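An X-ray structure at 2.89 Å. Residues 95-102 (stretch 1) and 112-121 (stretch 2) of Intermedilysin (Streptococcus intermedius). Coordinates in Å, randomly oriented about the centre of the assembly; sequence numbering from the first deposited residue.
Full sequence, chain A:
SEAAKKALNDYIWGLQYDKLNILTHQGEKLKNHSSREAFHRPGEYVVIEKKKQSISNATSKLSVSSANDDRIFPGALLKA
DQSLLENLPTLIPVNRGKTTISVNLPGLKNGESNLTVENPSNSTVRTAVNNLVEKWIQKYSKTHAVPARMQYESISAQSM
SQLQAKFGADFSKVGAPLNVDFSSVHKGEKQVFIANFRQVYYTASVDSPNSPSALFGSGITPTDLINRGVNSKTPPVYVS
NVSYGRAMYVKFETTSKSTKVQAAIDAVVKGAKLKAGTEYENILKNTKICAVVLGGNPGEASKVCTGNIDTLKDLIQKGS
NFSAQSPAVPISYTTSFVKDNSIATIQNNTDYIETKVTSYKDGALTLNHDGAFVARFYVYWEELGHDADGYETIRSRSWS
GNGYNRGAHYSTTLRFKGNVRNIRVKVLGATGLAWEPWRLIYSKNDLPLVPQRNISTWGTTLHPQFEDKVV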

# COMPACT_ATOMS: atom_id res chain seq x y z
N ASN A 95 -14.26 26.76 24.79
CA ASN A 95 -15.16 25.98 25.62
C ASN A 95 -15.98 25.03 24.75
O ASN A 95 -16.09 25.20 23.53
CB ASN A 95 -16.08 26.90 26.42
CG ASN A 95 -15.32 27.98 27.16
OD1 ASN A 95 -14.97 29.01 26.58
ND2 ASN A 95 -15.06 27.75 28.43
N ARG A 96 -16.56 24.02 25.39
CA ARG A 96 -17.32 23.00 24.68
C ARG A 96 -18.58 22.64 25.44
O ARG A 96 -18.73 22.94 26.63
CB ARG A 96 -16.48 21.73 24.45
CG ARG A 96 -15.75 21.69 23.13
CD ARG A 96 -15.23 20.29 22.84
NE ARG A 96 -13.86 20.32 22.35
CZ ARG A 96 -12.80 20.56 23.11
NH1 ARG A 96 -12.95 20.80 24.41
NH2 ARG A 96 -11.59 20.57 22.58
N GLY A 97 -19.50 22.00 24.73
CA GLY A 97 -20.72 21.48 25.31
C GLY A 97 -20.62 19.99 25.58
O GLY A 97 -19.53 19.41 25.59
N LYS A 98 -21.77 19.37 25.79
CA LYS A 98 -21.80 17.95 26.09
C LYS A 98 -21.46 17.13 24.85
O LYS A 98 -21.75 17.53 23.72
CB LYS A 98 -23.17 17.53 26.62
CG LYS A 98 -23.69 18.43 27.74
CD LYS A 98 -24.76 17.73 28.58
CE LYS A 98 -26.14 17.77 27.94
NZ LYS A 98 -26.23 17.02 26.65
N THR A 99 -20.83 15.98 25.08
CA THR A 99 -20.47 15.05 24.01
C THR A 99 -21.02 13.68 24.36
O THR A 99 -20.69 13.13 25.42
CB THR A 99 -18.95 14.99 23.81
OG1 THR A 99 -18.40 16.31 23.84
CG2 THR A 99 -18.62 14.35 22.47
N THR A 100 -21.85 13.13 23.48
CA THR A 100 -22.44 11.81 23.66
C THR A 100 -21.60 10.78 22.92
O THR A 100 -21.35 10.93 21.71
CB THR A 100 -23.88 11.77 23.17
OG1 THR A 100 -24.10 12.82 22.22
CG2 THR A 100 -24.86 11.92 24.35
N ILE A 101 -21.17 9.74 23.63
CA ILE A 101 -20.26 8.73 23.10
C ILE A 101 -20.96 7.38 23.14
O ILE A 101 -21.85 7.14 23.96
CB ILE A 101 -18.94 8.70 23.90
CG1 ILE A 101 -18.27 10.08 23.86
CG2 ILE A 101 -18.01 7.62 23.37
CD1 ILE A 101 -16.99 10.18 24.66
N SER A 102 -20.54 6.49 22.23
CA SER A 102 -21.02 5.12 22.21
C SER A 102 -19.84 4.19 21.98
O SER A 102 -18.88 4.54 21.29
CB SER A 102 -22.08 4.91 21.11
OG SER A 102 -22.51 3.56 21.09
N GLU A 112 -26.24 1.25 28.51
CA GLU A 112 -24.94 1.05 29.12
C GLU A 112 -23.79 1.33 28.16
O GLU A 112 -22.64 1.39 28.60
CB GLU A 112 -24.83 -0.38 29.65
CG GLU A 112 -24.21 -0.49 31.04
CD GLU A 112 -24.25 -1.92 31.57
OE1 GLU A 112 -25.29 -2.59 31.39
OE2 GLU A 112 -23.24 -2.37 32.15
N SER A 113 -24.08 1.49 26.87
CA SER A 113 -23.06 1.76 25.87
C SER A 113 -22.86 3.25 25.63
O SER A 113 -21.85 3.63 25.03
CB SER A 113 -23.42 1.09 24.54
OG SER A 113 -24.47 1.78 23.88
N ASN A 114 -23.78 4.10 26.09
CA ASN A 114 -23.75 5.52 25.80
C ASN A 114 -23.24 6.30 27.00
O ASN A 114 -23.63 6.02 28.14
CB ASN A 114 -25.14 6.02 25.41
CG ASN A 114 -25.78 5.16 24.33
OD1 ASN A 114 -25.72 3.93 24.38
ND2 ASN A 114 -26.39 5.81 23.34
N LEU A 115 -22.37 7.27 26.74
CA LEU A 115 -21.80 8.12 27.77
C LEU A 115 -22.16 9.58 27.50
O LEU A 115 -22.72 9.93 26.46
CB LEU A 115 -20.28 7.98 27.86
CG LEU A 115 -19.71 6.57 28.01
CD1 LEU A 115 -18.21 6.64 28.26
CD2 LEU A 115 -20.41 5.83 29.13
N THR A 116 -21.80 10.43 28.46
CA THR A 116 -21.92 11.87 28.33
C THR A 116 -20.82 12.51 29.15
O THR A 116 -20.55 12.07 30.27
CB THR A 116 -23.30 12.37 28.79
OG1 THR A 116 -24.32 11.82 27.96
CG2 THR A 116 -23.37 13.90 28.72
N VAL A 117 -20.20 13.54 28.59
CA VAL A 117 -19.15 14.29 29.28
C VAL A 117 -19.51 15.76 29.24
O VAL A 117 -19.76 16.31 28.16
CB VAL A 117 -17.76 14.05 28.64
CG1 VAL A 117 -16.66 14.55 29.57
CG2 VAL A 117 -17.57 12.58 28.32
N GLU A 118 -19.55 16.39 30.41
CA GLU A 118 -20.06 17.75 30.50
C GLU A 118 -19.06 18.78 29.98
O GLU A 118 -19.44 19.70 29.24
CB GLU A 118 -20.43 18.07 31.95
CG GLU A 118 -21.47 19.17 32.11
CD GLU A 118 -22.78 18.84 31.41
OE1 GLU A 118 -23.21 19.64 30.55
OE2 GLU A 118 -23.36 17.77 31.70
N ASN A 119 -17.78 18.63 30.34
CA ASN A 119 -16.72 19.55 29.94
C ASN A 119 -15.63 18.74 29.25
O ASN A 119 -14.60 18.42 29.86
CB ASN A 119 -16.17 20.32 31.14
CG ASN A 119 -17.25 21.10 31.88
OD1 ASN A 119 -18.13 21.70 31.26
ND2 ASN A 119 -17.19 21.08 33.20
N PRO A 120 -15.82 18.38 27.98
CA PRO A 120 -14.89 17.46 27.31
C PRO A 120 -13.45 17.95 27.34
O PRO A 120 -13.15 19.09 26.96
CB PRO A 120 -15.43 17.40 25.88
CG PRO A 120 -16.87 17.71 26.00
CD PRO A 120 -16.98 18.70 27.12
N SER A 121 -12.56 17.08 27.81
CA SER A 121 -11.13 17.27 27.69
C SER A 121 -10.49 15.89 27.63
O SER A 121 -11.14 14.88 27.90
CB SER A 121 -10.56 18.10 28.85
OG SER A 121 -10.79 17.47 30.09

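An antiparallel strand pair illustrates how register sets which side chains are neighbours and rotamers how closely they meet. Thr99 and Ile101 each exchange two hydrogen bonds with their partners: Thr99 N to Val117 O (3.3 Å) and Val117 N to Thr99 O (3.2 Å), Ile101 N to Leu115 O (3.2 Å) and Leu115 N to Ile101 O (2.8 Å). Alternation along the strands puts Thr99, Ile101, Leu115 and Val117 on one face, Thr100, Ser102, Asn114 and Thr116 on the other.

On the first face, Ile101 adopts the m, t rotamer, extending CD1 to 4.4 Å from Val117 CG2, while its CB lies 4.2 Å from Leu115 CB. Val117, in t, has CG2 rather than CG1 near Ile101 CD1; Leu115, also m, t, meets Ile101 through CB, its methyls lying farther off. Pro120 points its CB toward stretch 1, and its CG comes within 3.0 Å of Thr99 OG1, with Thr99 in m.

The second face is more polar. Thr116, in m, turns OG1 back to its neighbour's carbonyl, making a weak hydrogen bond to Leu115 O (2.9 Å). Preceding Asn114, Ser113, in p, donates from OG to Asn114 OD1 (2.5 Å). Glu118 starts away from stretch 1, yet its t, p conformation folds the chain back, bringing OE1 to 3.1 Å from Lys98 CG.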